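Local structure of uncharacterized protein (Leptospira interrogans serogroup Icterohaemorrhagiae serovar copenhageni, 6ULO) at residues V16-N19 / E20-V24; Y179-I182 / R183-I187; I221-S224 / N225-Y229; P295-R298 / S299-M303. The protein is of unknown function but carries a DUF7790 domain with a probable relationship to Rossmann-fold proteins, in a full-length form predicted to span the membrane. All coordinates share one frame; numbering follows the deposited sequence.

Interaction 1: residues V16-N19 / E20-V24; sequences VSLN and EGDIV
Methyl CG2 of Val16 lies over one face of the Glu20 carboxylate: it is 3.8 Å from Glu20 CD and almost as near to both oxygens. In this conformer, one of two modelled for Glu20, each oxygen also meets a water. The one at OE1 links back to Val16 N and the one at OE2 to Ser17 OG, while Lys190 forms a salt bridge to OE1. The Asp22 carboxylate has Leu18 O above its plane, 3.3 Å from Asp22 CG, and a water joins its OD2 to Asn19 OD1. Ile23 CD1 comes obliquely to the nitrogen end of the Asn19 amide, 3.4 Å from Asn19 ND2; Asn19 CG is swung anti to its own N (chi1 -178°), which carries the amide to that methyl.

Behind these groups the backbone closes its first turns, with Gly21 N to Ser17 O at 3.1 Å and Asp22 N to Leu18 O at 2.9 Å. Ser17 OG sits between its own backbone N and carbonyl carbon (chi1 67°), from where it accepts from Glu20 N at 2.9 Å, N-H...O 163°. This bond satisfies a first-turn N-H that has no earlier helical carbonyl, the signature of a serine N-cap, here opening helix 18-28.

Interaction 2: residues Y179-I182 / R183-I187; sequences YSYI and RKLAI
Tyr179 meets Arg183, and Tyr181 meets Leu185, each pair one turn apart on helix 176-187, a helix with one side packed on the protein and the other turned outward. Four successive i to i+4 backbone bonds, from Arg183 N to Tyr179 O (2.8 Å) through Ala186 N to Ile182 O (2.9 Å), set the spacing.

Both tyrosines hold CG anti to their own N (chi1 180° and -175°), yet they lean to different sides because their positions on the helix differ. Tyr179 CE2 approaches the aliphatic part of Arg183, 3.9 Å from Arg183 CD, at an oblique angle to the ring. Arg183 runs extended from CG to NE, so its methylenes, not its guanidinium, touch the ring; the two planes are only 7° apart, but the groups lie too far from each other to stack. The polar ends are held by carbonyls instead: Tyr179 OH by Ser110 O, Arg183 NE and NH2 by Leu107 O and Gln108 O.

Tyr181 CE2 comes obliquely to Leu185 CD1 at 3.7 Å, while its hydroxyl bonds to Ser84 O. Leu185 CG lies 3.5 Å from Tyr181 O. The looser pair Ile182 CD1 and Leu185 CD1, 4.5 Å apart, both belong to side chains that rest on Ile87 of strand 86-91, and Ile182 also touches Leu107 of helix 94-109. At the last turn Ile187 CD1 stands 3.8 Å above the plane of the Arg183 guanidinium, over its centre.

Interaction 3: residues I221-S224 / N225-Y229; sequences IYFS and NAEEY
Phe223 to Ala226 form a type II' beta turn, closed by Ala226 N bonding to Phe223 O at 2.9 Å, with Ser224 at a positive phi of 51°. Phe223 then meets Glu227: ring atom CD2 of Phe223 comes 3.4 Å from Glu227 OE1. The ring and carboxylate planes are 52° apart, an oblique approach. Glu227 OE1 is well supplied with donors, receiving a water at 2.7 Å and forming a salt bridge with Arg253, while OE2 bonds to Tyr232 OH. The same water donates to Ser224 O at 2.8 Å and accepts from Glu227 N, tying Ser224 within the turn to the residue just past it.

The turn follows strand 218-222, a central parallel strand of the mixed sheet, whose strand order 3-2-1-4-5 in its first part is consistent with a Rossmann-like fold. A short 3-10 segment, 226-229, continues from it.

Ser224 OG bonds to Glu50, and Ser224 N lies 3.4 Å above the Tyr222 ring, over its centre. Asn225 ND2 reaches Glu228 OE1 at 3.0 Å, a bond of 169°. It lies in the amide plane and uses the oxygen's anti lone pair; Ser256 OG also bonds to Glu228 OE1.

Interaction 4: residues P295-R298 / S299-M303; sequences PGLR and SLQVM
Leu297 and Gln301 carry the side-chain contact between the loop 295-298 and the first turns of helix 299-306, while waters link the loop carbonyls to Gln301 OE1. At Pro295, the carbonyl O points toward two waters that also approach Gln301 OE1, one of them only weakly; the nearer is 2.6 Å from Pro295 O. Gly296, at a positive phi of 73°, offers its O to a third water, 2.7 Å from Gln301 OE1. These waters have more acceptors within range than protons, so not every link need exist at once.

Leu297 comes next. Its CG is anti to its N (chi1 -173°), which sends CD1 over a face of the Gln301 amide, 3.5 Å from Gln301 CD. The two side chains cross at about a right angle, and Gln301 is extended along its whole length, so the methyl also rests on Gln301 CG. CD1 further packs on Val302 CG2 at 3.9 Å; Val302 in turn touches Gln281 and Val318.

Arg298 occupies the N-cap position, and its O accepts from Val302 N at 3.1 Å with an N-H...O angle of 169°, the first helical bond. Its extended side chain leads away from the helix.

The chemistry is thus divided: Gln301 offers its amide face to a leucine methyl, its OE1 to loop water and its NE2 to Glu305, so one side chain serves both apolar packing and a hydrated loop.

Interaction 1 is a surface contact, about 23 Å from the chain's centre, and relies on capping and water bridges. Interaction 2 is more buried and mixes tyrosine packing with hydroxyl and guanidinium bonds to carbonyls. The nearest atoms of interactions 1 and 2 are about 6 Å apart, without touching, and Lys190 meets both Glu20 and Leu185. Interaction 3 lies nearest the centre, about 10 Å from it, where a strand end passes into a turn. It touches the more peripheral interaction 4, Glu227 CB lying 3.6 Å from Ser299 OG. Tyr232 joins both, bonding to Glu227 and to the Leu297 backbone. Interactions 1 and 4 both start helices, but only the former uses a side-chain cap.

Interaction 1: residues V16-N19 / E20-V24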
loop_
_atom_site.group_PDB
_atom_site.type_symbol
_atom_site.label_atom_id
_atom_site.label_comp_id
_atom_site.label_asym_id
_atom_site.label_seq_id
_atom_site.Cartn_x
_atom_site.Cartn_y
_atom_site.Cartn_z
ATOM N N VAL A 16 14.188 19.130 -4.117
ATOM C CA VAL A 16 15.600 19.274 -4.480
ATOM C C VAL A 16 15.808 19.799 -5.895
ATOM O O VAL A 16 16.963 20.037 -6.299
ATOM C CB VAL A 16 16.346 17.938 -4.322
ATOM C CG1 VAL A 16 16.217 17.426 -2.883
ATOM C CG2 VAL A 16 15.798 16.939 -5.343
ATOM N N SER A 17 14.738 20.002 -6.667
ATOM C CA SER A 17 14.845 20.662 -7.968
ATOM C C SER A 17 13.471 21.199 -8.313
ATOM O O SER A 17 12.457 20.746 -7.777
ATOM C CB SER A 17 15.268 19.689 -9.068
ATOM O OG SER A 17 14.229 18.751 -9.276
ATOM N N LEU A 18 13.451 22.170 -9.227
ATOM C CA LEU A 18 12.176 22.652 -9.739
ATOM C C LEU A 18 11.360 21.517 -10.351
ATOM O O LEU A 18 10.141 21.424 -10.130
ATOM C CB LEU A 18 12.430 23.762 -10.763
ATOM C CG LEU A 18 11.208 24.371 -11.432
ATOM C CD1 LEU A 18 10.367 25.038 -10.373
ATOM C CD2 LEU A 18 11.685 25.388 -12.444
ATOM N N ASN A 19 12.014 20.645 -11.121
ATOM C CA ASN A 19 11.305 19.526 -11.737
ATOM C C ASN A 19 10.642 18.619 -10.698
ATOM O O ASN A 19 9.485 18.207 -10.867
ATOM C CB ASN A 19 12.226 18.698 -12.624
ATOM C CG ASN A 19 11.482 17.574 -13.308
ATOM O OD1 ASN A 19 10.521 17.808 -14.035
ATOM N ND2 ASN A 19 11.917 16.351 -13.081
ATOM N N GLU A 20 11.342 18.303 -9.610
ATOM C CA GLU A 20 10.712 17.451 -8.614
ATOM C C GLU A 20 9.536 18.147 -7.943
ATOM O O GLU A 20 8.508 17.513 -7.692
ATOM C CB GLU A 20 11.738 16.923 -7.617
ATOM C CG GLU A 20 12.615 15.867 -8.256
ATOM C CD GLU A 20 13.195 14.903 -7.262
ATOM O OE1 GLU A 20 12.719 14.866 -6.113
ATOM O OE2 GLU A 20 14.137 14.189 -7.631
ATOM N N GLY A 21 9.644 19.455 -7.688
ATOM C CA GLY A 21 8.509 20.168 -7.134
ATOM C C GLY A 21 7.324 20.192 -8.080
ATOM O O GLY A 21 6.171 20.052 -7.653
ATOM N N ASP A 22 7.587 20.342 -9.382
ATOM C CA ASP A 22 6.501 20.315 -10.361
ATOM C C ASP A 22 5.858 18.932 -10.439
ATOM O O ASP A 22 4.628 18.816 -10.550
ATOM C CB ASP A 22 7.038 20.739 -11.731
ATOM C CG ASP A 22 7.399 22.220 -11.818
ATOM O OD1 ASP A 22 6.972 23.011 -10.949
ATOM O OD2 ASP A 22 8.108 22.565 -12.774
ATOM N N ILE A 23 6.666 17.868 -10.367
ATOM C CA ILE A 23 6.106 16.517 -10.369
ATOM C C ILE A 23 5.220 16.314 -9.151
ATOM O O ILE A 23 4.098 15.801 -9.263
ATOM C CB ILE A 23 7.227 15.464 -10.429
ATOM C CG1 ILE A 23 7.927 15.451 -11.780
ATOM C CG2 ILE A 23 6.682 14.068 -10.128
ATOM C CD1 ILE A 23 9.253 14.715 -11.723
ATOM N N VAL A 24 5.713 16.701 -7.964
ATOM C CA VAL A 24 4.917 16.519 -6.758
ATOM C C VAL A 24 3.595 17.268 -6.864
ATOM O O VAL A 24 2.539 16.735 -6.501
ATOM C CB VAL A 24 5.721 16.875 -5.495
ATOM C CG1 VAL A 24 4.801 16.997 -4.296
ATOM C CG2 VAL A 24 6.802 15.850 -5.249
HETATM O O HOH W 1 12.617 16.606 -3.846
HETATM O O HOH W 2 15.541 16.387 -9.399
HETATM O O HOH W 3 9.696 20.443 -14.642
#

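Interaction 2: residues Y179-I182 / R183-I187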
loop_
_atom_site.group_PDB
_atom_site.type_symbol
_atom_site.label_atom_id
_atom_site.label_comp_id
_atom_site.label_asym_id
_atom_site.label_seq_id
_atom_site.Cartn_x
_atom_site.Cartn_y
_atom_site.Cartn_z
ATOM N N TYR A 179 13.889 3.294 7.332
ATOM C CA TYR A 179 13.113 4.372 7.936
ATOM C C TYR A 179 13.452 5.706 7.277
ATOM O O TYR A 179 12.560 6.477 6.883
ATOM C CB TYR A 179 13.355 4.456 9.453
ATOM C CG TYR A 179 12.529 5.590 10.033
ATOM C CD1 TYR A 179 11.175 5.416 10.278
ATOM C CD2 TYR A 179 13.082 6.843 10.260
ATOM C CE1 TYR A 179 10.388 6.455 10.726
ATOM C CE2 TYR A 179 12.308 7.874 10.724
ATOM C CZ TYR A 179 10.959 7.679 10.955
ATOM O OH TYR A 179 10.152 8.717 11.387
ATOM N N SER A 180 14.757 5.992 7.146
ATOM C CA SER A 180 15.179 7.260 6.564
ATOM C C SER A 180 14.681 7.414 5.131
ATOM O O SER A 180 14.327 8.525 4.708
ATOM C CB SER A 180 16.699 7.329 6.597
ATOM O OG SER A 180 17.125 8.546 6.054
ATOM N N TYR A 181 14.619 6.315 4.369
ATOM C CA TYR A 181 14.148 6.388 2.992
ATOM C C TYR A 181 12.682 6.812 2.951
ATOM O O TYR A 181 12.291 7.695 2.169
ATOM C CB TYR A 181 14.328 5.015 2.319
ATOM C CG TYR A 181 13.964 5.046 0.851
ATOM C CD1 TYR A 181 14.900 5.427 -0.110
ATOM C CD2 TYR A 181 12.681 4.763 0.421
ATOM C CE1 TYR A 181 14.559 5.501 -1.456
ATOM C CE2 TYR A 181 12.331 4.877 -0.921
ATOM C CZ TYR A 181 13.279 5.219 -1.836
ATOM O OH TYR A 181 12.964 5.329 -3.165
ATOM N N ILE A 182 11.846 6.186 3.785
ATOM C CA ILE A 182 10.432 6.548 3.844
ATOM C C ILE A 182 10.254 7.967 4.365
ATOM O O ILE A 182 9.442 8.747 3.833
ATOM C CB ILE A 182 9.666 5.506 4.695
ATOM C CG1 ILE A 182 9.617 4.162 3.945
ATOM C CG2 ILE A 182 8.270 5.992 5.063
ATOM C CD1 ILE A 182 8.925 4.216 2.576
ATOM N N ARG A 183 11.026 8.351 5.390
ATOM C CA ARG A 183 10.901 9.711 5.909
ATOM C C ARG A 183 11.279 10.742 4.857
ATOM O O ARG A 183 10.654 11.811 4.775
ATOM C CB ARG A 183 11.780 9.871 7.146
ATOM C CG ARG A 183 11.708 11.309 7.693
ATOM C CD ARG A 183 12.278 11.447 9.078
ATOM N NE ARG A 183 11.998 12.771 9.645
ATOM C CZ ARG A 183 12.922 13.695 9.863
ATOM N NH1 ARG A 183 14.200 13.427 9.576
ATOM N NH2 ARG A 183 12.568 14.859 10.391
ATOM N N LYS A 184 12.299 10.447 4.053
ATOM C CA LYS A 184 12.696 11.366 2.995
ATOM C C LYS A 184 11.549 11.592 2.013
ATOM O O LYS A 184 11.209 12.741 1.685
ATOM C CB LYS A 184 13.924 10.827 2.274
ATOM C CG LYS A 184 14.399 11.766 1.166
ATOM C CD LYS A 184 15.545 11.181 0.397
ATOM C CE LYS A 184 16.102 12.116 -0.641
ATOM N NZ LYS A 184 16.836 11.342 -1.667
ATOM N N LEU A 185 10.893 10.514 1.573
ATOM C CA LEU A 185 9.709 10.667 0.723
ATOM C C LEU A 185 8.634 11.493 1.417
ATOM O O LEU A 185 7.987 12.336 0.780
ATOM C CB LEU A 185 9.149 9.304 0.327
ATOM C CG LEU A 185 10.070 8.402 -0.492
ATOM C CD1 LEU A 185 9.322 7.084 -0.840
ATOM C CD2 LEU A 185 10.556 9.110 -1.776
ATOM N N ALA A 186 8.406 11.251 2.717
ATOM C CA ALA A 186 7.368 11.988 3.429
ATOM C C ALA A 186 7.671 13.475 3.422
ATOM O O ALA A 186 6.791 14.292 3.139
ATOM C CB ALA A 186 7.205 11.466 4.849
ATOM N N ILE A 187 8.915 13.835 3.759
ATOM C CA ILE A 187 9.329 15.233 3.797
ATOM C C ILE A 187 9.147 15.889 2.430
ATOM O O ILE A 187 8.780 17.068 2.342
ATOM C CB ILE A 187 10.787 15.317 4.296
ATOM C CG1 ILE A 187 10.818 15.033 5.780
ATOM C CG2 ILE A 187 11.383 16.714 4.013
ATOM C CD1 ILE A 187 12.236 14.871 6.340
#

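Interaction 3: residues I221-S224 / N225-Y229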
loop_
_atom_site.group_PDB
_atom_site.type_symbol
_atom_site.label_atom_id
_atom_site.label_comp_id
_atom_site.label_asym_id
_atom_site.label_seq_id
_atom_site.Cartn_x
_atom_site.Cartn_y
_atom_site.Cartn_z
ATOM N N ILE A 221 1.805 -2.307 -7.804
ATOM C CA ILE A 221 0.463 -2.027 -7.319
ATOM C C ILE A 221 0.079 -3.100 -6.307
ATOM O O ILE A 221 0.175 -4.303 -6.596
ATOM C CB ILE A 221 -0.564 -1.828 -8.456
ATOM C CG1 ILE A 221 -1.887 -1.350 -7.874
ATOM C CG2 ILE A 221 -0.725 -3.082 -9.336
ATOM C CD1 ILE A 221 -2.805 -0.731 -8.907
ATOM N N TYR A 222 -0.298 -2.677 -5.097
ATOM C CA TYR A 222 -0.626 -3.584 -4.001
ATOM C C TYR A 222 -2.127 -3.551 -3.742
ATOM O O TYR A 222 -2.702 -2.481 -3.498
ATOM C CB TYR A 222 0.155 -3.168 -2.745
ATOM C CG TYR A 222 -0.336 -3.822 -1.450
ATOM C CD1 TYR A 222 0.058 -5.129 -1.085
ATOM C CD2 TYR A 222 -1.188 -3.143 -0.596
ATOM C CE1 TYR A 222 -0.382 -5.692 0.112
ATOM C CE2 TYR A 222 -1.609 -3.711 0.610
ATOM C CZ TYR A 222 -1.208 -4.987 0.947
ATOM O OH TYR A 222 -1.662 -5.524 2.116
ATOM N N PHE A 223 -2.759 -4.720 -3.800
ATOM C CA PHE A 223 -4.192 -4.875 -3.596
ATOM C C PHE A 223 -4.564 -5.496 -2.264
ATOM O O PHE A 223 -5.749 -5.680 -2.019
ATOM C CB PHE A 223 -4.813 -5.737 -4.689
ATOM C CG PHE A 223 -4.698 -5.146 -6.072
ATOM C CD1 PHE A 223 -5.127 -3.845 -6.347
ATOM C CD2 PHE A 223 -4.168 -5.904 -7.126
ATOM C CE1 PHE A 223 -5.050 -3.331 -7.657
ATOM C CE2 PHE A 223 -4.097 -5.389 -8.425
ATOM C CZ PHE A 223 -4.535 -4.117 -8.679
ATOM N N SER A 224 -3.597 -5.915 -1.435
ATOM C CA SER A 224 -3.932 -6.746 -0.280
ATOM C C SER A 224 -4.778 -7.911 -0.774
ATOM O O SER A 224 -4.503 -8.417 -1.860
ATOM C CB SER A 224 -4.562 -5.885 0.827
ATOM O OG SER A 224 -4.814 -6.669 1.990
ATOM N N ASN A 225 -5.821 -8.293 -0.041
ATOM C CA ASN A 225 -6.755 -9.299 -0.535
ATOM C C ASN A 225 -8.043 -8.665 -1.024
ATOM O O ASN A 225 -9.087 -9.335 -1.066
ATOM C CB ASN A 225 -7.030 -10.401 0.508
ATOM C CG ASN A 225 -7.884 -9.927 1.654
ATOM O OD1 ASN A 225 -7.694 -8.788 2.139
ATOM N ND2 ASN A 225 -8.799 -10.780 2.132
ATOM N N ALA A 226 -7.987 -7.385 -1.430
ATOM C CA ALA A 226 -9.208 -6.696 -1.847
ATOM C C ALA A 226 -9.913 -7.402 -2.998
ATOM O O ALA A 226 -11.147 -7.366 -3.066
ATOM C CB ALA A 226 -8.882 -5.260 -2.245
ATOM N N GLU A 227 -9.156 -8.065 -3.886
ATOM C CA GLU A 227 -9.771 -8.719 -5.032
ATOM C C GLU A 227 -10.629 -9.900 -4.612
ATOM O O GLU A 227 -11.439 -10.358 -5.410
ATOM C CB GLU A 227 -8.706 -9.177 -6.030
ATOM C CG GLU A 227 -7.880 -8.052 -6.680
ATOM C CD GLU A 227 -6.594 -8.600 -7.228
ATOM O OE1 GLU A 227 -5.680 -8.824 -6.409
ATOM O OE2 GLU A 227 -6.496 -8.839 -8.450
ATOM N N GLU A 228 -10.456 -10.420 -3.398
ATOM C CA GLU A 228 -11.326 -11.496 -2.947
ATOM C C GLU A 228 -12.770 -11.055 -2.801
ATOM O O GLU A 228 -13.653 -11.916 -2.656
ATOM C CB GLU A 228 -10.819 -12.042 -1.613
ATOM C CG GLU A 228 -9.438 -12.667 -1.718
ATOM C CD GLU A 228 -9.173 -13.685 -0.626
ATOM O OE1 GLU A 228 -9.012 -13.286 0.544
ATOM O OE2 GLU A 228 -9.105 -14.894 -0.948
ATOM N N TYR A 229 -13.051 -9.752 -2.855
ATOM C CA TYR A 229 -14.401 -9.235 -2.677
ATOM C C TYR A 229 -15.148 -8.975 -3.981
ATOM O O TYR A 229 -16.308 -8.538 -3.928
ATOM C CB TYR A 229 -14.363 -7.949 -1.845
ATOM C CG TYR A 229 -13.944 -8.188 -0.435
ATOM C CD1 TYR A 229 -14.891 -8.293 0.573
ATOM C CD2 TYR A 229 -12.592 -8.332 -0.098
ATOM C CE1 TYR A 229 -14.514 -8.525 1.879
ATOM C CE2 TYR A 229 -12.205 -8.572 1.216
ATOM C CZ TYR A 229 -13.179 -8.669 2.196
ATOM O OH TYR A 229 -12.826 -8.900 3.505
HETATM O O HOH W 4 -6.382 -8.775 -3.843
#

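Interaction 4: residues P295-R298 / S299-M303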
loop_
_atom_site.group_PDB
_atom_site.type_symbol
_atom_site.label_atom_id
_atom_site.label_comp_id
_atom_site.label_asym_id
_atom_site.label_seq_id
_atom_site.Cartn_x
_atom_site.Cartn_y
_atom_site.Cartn_z
ATOM N N PRO A 295 -15.540 -14.855 -18.274
ATOM C CA PRO A 295 -16.677 -14.365 -17.481
ATOM C C PRO A 295 -16.484 -14.647 -15.998
ATOM O O PRO A 295 -16.112 -15.754 -15.600
ATOM C CB PRO A 295 -17.876 -15.129 -18.059
ATOM C CG PRO A 295 -17.277 -16.265 -18.789
ATOM C CD PRO A 295 -15.951 -15.827 -19.298
ATOM N N GLY A 296 -16.729 -13.630 -15.181
ATOM C CA GLY A 296 -16.653 -13.882 -13.763
ATOM C C GLY A 296 -15.254 -14.066 -13.225
ATOM O O GLY A 296 -15.107 -14.490 -12.075
ATOM N N LEU A 297 -14.224 -13.705 -13.999
ATOM C CA LEU A 297 -12.840 -13.850 -13.552
ATOM C C LEU A 297 -12.594 -13.115 -12.244
ATOM O O LEU A 297 -13.040 -11.979 -12.041
ATOM C CB LEU A 297 -11.886 -13.287 -14.615
ATOM C CG LEU A 297 -10.395 -13.507 -14.362
ATOM C CD1 LEU A 297 -10.082 -15.012 -14.489
ATOM C CD2 LEU A 297 -9.574 -12.653 -15.336
ATOM N N ARG A 298 -11.854 -13.786 -11.369
ATOM C CA ARG A 298 -11.470 -13.303 -10.051
ATOM C C ARG A 298 -10.014 -13.677 -9.823
ATOM O O ARG A 298 -9.478 -14.551 -10.509
ATOM C CB ARG A 298 -12.295 -14.011 -8.955
ATOM C CG ARG A 298 -13.727 -13.532 -8.841
ATOM C CD ARG A 298 -14.587 -14.497 -8.017
ATOM N NE ARG A 298 -15.971 -14.047 -7.916
ATOM C CZ ARG A 298 -16.447 -13.221 -6.989
ATOM N NH1 ARG A 298 -15.655 -12.736 -6.039
ATOM N NH2 ARG A 298 -17.730 -12.889 -7.000
ATOM N N SER A 299 -9.374 -13.032 -8.834
ATOM C CA SER A 299 -7.961 -13.328 -8.569
ATOM C C SER A 299 -7.723 -14.823 -8.311
ATOM O O SER A 299 -6.682 -15.355 -8.704
ATOM C CB SER A 299 -7.413 -12.479 -7.413
ATOM O OG SER A 299 -8.093 -12.743 -6.209
ATOM N N LEU A 300 -8.660 -15.516 -7.644
ATOM C CA LEU A 300 -8.449 -16.935 -7.371
ATOM C C LEU A 300 -8.270 -17.707 -8.675
ATOM O O LEU A 300 -7.341 -18.515 -8.820
ATOM C CB LEU A 300 -9.625 -17.491 -6.567
ATOM C CG LEU A 300 -9.641 -19.025 -6.384
ATOM C CD1 LEU A 300 -8.406 -19.525 -5.597
ATOM C CD2 LEU A 300 -10.952 -19.443 -5.716
ATOM N N GLN A 301 -9.142 -17.452 -9.642
ATOM C CA GLN A 301 -9.048 -18.148 -10.918
ATOM C C GLN A 301 -7.764 -17.791 -11.664
ATOM O O GLN A 301 -7.137 -18.650 -12.286
ATOM C CB GLN A 301 -10.283 -17.840 -11.764
ATOM C CG GLN A 301 -10.226 -18.497 -13.140
ATOM C CD GLN A 301 -11.459 -18.235 -13.984
ATOM O OE1 GLN A 301 -12.392 -17.549 -13.564
ATOM N NE2 GLN A 301 -11.462 -18.779 -15.193
ATOM N N VAL A 302 -7.352 -16.520 -11.616
ATOM C CA VAL A 302 -6.057 -16.125 -12.174
ATOM C C VAL A 302 -4.933 -16.982 -11.593
ATOM O O VAL A 302 -4.036 -17.447 -12.311
ATOM C CB VAL A 302 -5.830 -14.620 -11.919
ATOM C CG1 VAL A 302 -4.407 -14.193 -12.305
ATOM C CG2 VAL A 302 -6.872 -13.794 -12.683
ATOM N N MET A 303 -4.965 -17.185 -10.280
ATOM C CA MET A 303 -3.917 -17.969 -9.620
ATOM C C MET A 303 -4.047 -19.472 -9.908
ATOM O O MET A 303 -3.034 -20.136 -10.111
ATOM C CB MET A 303 -3.944 -17.694 -8.119
ATOM C CG MET A 303 -3.525 -16.266 -7.806
ATOM S SD MET A 303 -3.664 -15.851 -6.058
ATOM C CE MET A 303 -2.529 -17.065 -5.355
HETATM O O HOH W 5 -15.686 -17.832 -13.329
HETATM O O HOH W 6 -14.126 -17.298 -16.199
HETATM O O HOH W 7 -13.270 -16.597 -11.228
#